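Local coordinates for protein aldo-keto reductase 1 (Coptotermes gestroi, PDB 5KET) that probably reduces carbonyl compounds with NADPH, as an NADP-binding oxidoreductase of the aldo-keto reductase family, at residues L77-D81 with L111-D115. Numbering follows the deposited sequence.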
loop_
_atom_site.group_PDB
_atom_site.type_symbol
_atom_site.label_atom_id
_atom_site.label_comp_id
_atom_site.label_asym_id
_atom_site.label_seq_id
_atom_site.Cartn_x
_atom_site.Cartn_y
_atom_site.Cartn_z
ATOM N N LEU A 77 10.716 17.029 -15.039
ATOM C CA LEU A 77 9.892 16.578 -13.927
ATOM C C LEU A 77 10.557 17.019 -12.635
ATOM O O LEU A 77 11.701 16.640 -12.363
ATOM C CB LEU A 77 9.703 15.062 -13.950
ATOM C CG LEU A 77 8.648 14.528 -12.983
ATOM C CD1 LEU A 77 7.383 15.373 -13.062
ATOM C CD2 LEU A 77 8.327 13.083 -13.319
ATOM N N LYS A 78 9.853 17.837 -11.863
ATOM C CA LYS A 78 10.366 18.326 -10.595
ATOM C C LYS A 78 10.052 17.333 -9.487
ATOM O O LYS A 78 9.061 16.596 -9.538
ATOM C CB LYS A 78 9.771 19.694 -10.245
ATOM C CG LYS A 78 9.979 20.777 -11.288
ATOM N N ARG A 79 10.910 17.327 -8.477
ATOM C CA ARG A 79 10.693 16.466 -7.332
ATOM C C ARG A 79 9.455 16.875 -6.540
ATOM O O ARG A 79 8.750 16.010 -6.000
ATOM C CB ARG A 79 11.940 16.507 -6.464
ATOM C CG ARG A 79 11.736 15.870 -5.155
ATOM C CD ARG A 79 11.286 14.392 -5.354
ATOM N NE ARG A 79 11.472 13.613 -4.121
ATOM C CZ ARG A 79 10.498 13.093 -3.397
ATOM N NH1 ARG A 79 9.217 13.285 -3.699
ATOM N NH2 ARG A 79 10.769 12.431 -2.329
ATOM N N GLU A 80 9.166 18.169 -6.471
ATOM C CA GLU A 80 7.947 18.555 -5.788
ATOM C C GLU A 80 6.689 18.153 -6.548
ATOM O O GLU A 80 5.585 18.372 -6.037
ATOM C CB GLU A 80 7.944 20.057 -5.537
ATOM C CG GLU A 80 8.009 20.881 -6.790
ATOM C CD GLU A 80 7.409 22.254 -6.589
ATOM O OE1 GLU A 80 6.622 22.415 -5.629
ATOM O OE2 GLU A 80 7.721 23.168 -7.383
ATOM N N ASP A 81 6.822 17.563 -7.735
ATOM C CA ASP A 81 5.682 17.159 -8.546
ATOM C C ASP A 81 5.360 15.672 -8.439
ATOM O O ASP A 81 4.392 15.218 -9.057
ATOM C CB ASP A 81 5.928 17.519 -10.017
ATOM C CG ASP A 81 5.963 19.022 -10.262
ATOM O OD1 ASP A 81 5.284 19.773 -9.529
ATOM O OD2 ASP A 81 6.675 19.450 -11.195
ATOM N N LEU A 111 16.908 10.043 -2.649
ATOM C CA LEU A 111 16.145 11.241 -2.334
ATOM C C LEU A 111 16.491 11.742 -0.940
ATOM O O LEU A 111 16.966 10.993 -0.082
ATOM C CB LEU A 111 14.637 10.974 -2.406
ATOM C CG LEU A 111 14.160 10.085 -3.556
ATOM C CD1 LEU A 111 12.708 9.728 -3.358
ATOM C CD2 LEU A 111 14.435 10.784 -4.883
ATOM N N ASP A 112 16.248 13.033 -0.722
ATOM C CA ASP A 112 16.421 13.632 0.592
ATOM C C ASP A 112 15.183 13.505 1.470
ATOM O O ASP A 112 15.268 13.772 2.677
ATOM C CB ASP A 112 16.796 15.109 0.453
ATOM C CG ASP A 112 18.159 15.303 -0.177
ATOM O OD1 ASP A 112 19.052 14.459 0.061
ATOM O OD2 ASP A 112 18.339 16.299 -0.910
ATOM N N TYR A 113 14.048 13.106 0.900
ATOM C CA TYR A 113 12.805 12.969 1.645
ATOM C C TYR A 113 11.835 12.123 0.832
ATOM O O TYR A 113 11.901 12.102 -0.399
ATOM C CB TYR A 113 12.182 14.339 1.964
ATOM C CG TYR A 113 11.424 15.011 0.828
ATOM C CD1 TYR A 113 12.077 15.835 -0.086
ATOM C CD2 TYR A 113 10.044 14.846 0.694
ATOM C CE1 TYR A 113 11.381 16.461 -1.117
ATOM C CE2 TYR A 113 9.342 15.461 -0.331
ATOM C CZ TYR A 113 10.010 16.271 -1.236
ATOM O OH TYR A 113 9.300 16.890 -2.252
ATOM N N VAL A 114 10.946 11.415 1.527
ATOM C CA VAL A 114 9.807 10.768 0.887
ATOM C C VAL A 114 8.553 11.533 1.285
ATOM O O VAL A 114 8.507 12.230 2.304
ATOM C CB VAL A 114 9.673 9.273 1.249
ATOM C CG1 VAL A 114 10.766 8.450 0.585
ATOM C CG2 VAL A 114 9.682 9.075 2.769
ATOM N N ASP A 115 7.515 11.400 0.471
ATOM C CA ASP A 115 6.305 12.128 0.808
ATOM C C ASP A 115 5.506 11.429 1.898
ATOM O O ASP A 115 4.806 12.100 2.667
ATOM C CB ASP A 115 5.467 12.344 -0.446
ATOM C CG ASP A 115 6.183 13.203 -1.456
ATOM O OD1 ASP A 115 6.968 12.642 -2.249
ATOM O OD2 ASP A 115 5.992 14.440 -1.431
#
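Arg79 lies flat on the ring of Tyr113 at one end of the TIM barrel, here the (beta/alpha)8 barrel of an aldo-keto reductase. Arg79 stands in a 3-10 turn of the loop that precedes strand 83-88, and Tyr113 just before the neighbouring parallel strand 114-119, so the contact ties two successive beta-alpha units together at the N-terminal ends of their strands. An arginine suits the place because it is long enough to reach from the turn to the strand start and ends in a flat cation. From its CB the chain runs out with CG anti to the backbone N (chi1 169°), and Arg79 CG comes 3.9 Å from Tyr113 OH. A bend at chi2 then carries CD onward, and Arg79 NE passes 4.1 Å from Tyr113 CE1. Arg79 CZ sits 4.1 Å from the centroid of the Tyr113 ring, with the two planes only 9° apart, an almost parallel cation-pi stack. Leu111 adds an aliphatic contact, its CD1 approaching obliquely to 4.0 Å from Arg79 CZ. Ile84 of strand 83-88 and Phe72 of helix 61-73 both touch Arg79 and Leu111. Tyrosine offers a broad, electron-rich face to the cation, and Arg167 makes a further cation-pi contact with it. Were Tyr113 an alanine, the guanidinium would probably lose the face it stacks on and be freer to turn. Asp115 supplies the countercharge: its OD1 also accepts the backbone N-H of Ile84. Arg79 NH1 reaches Asp115 OD1 on the syn side, at 2.8 Å and 161°, in a salt bridge lying close to the guanidinium plane.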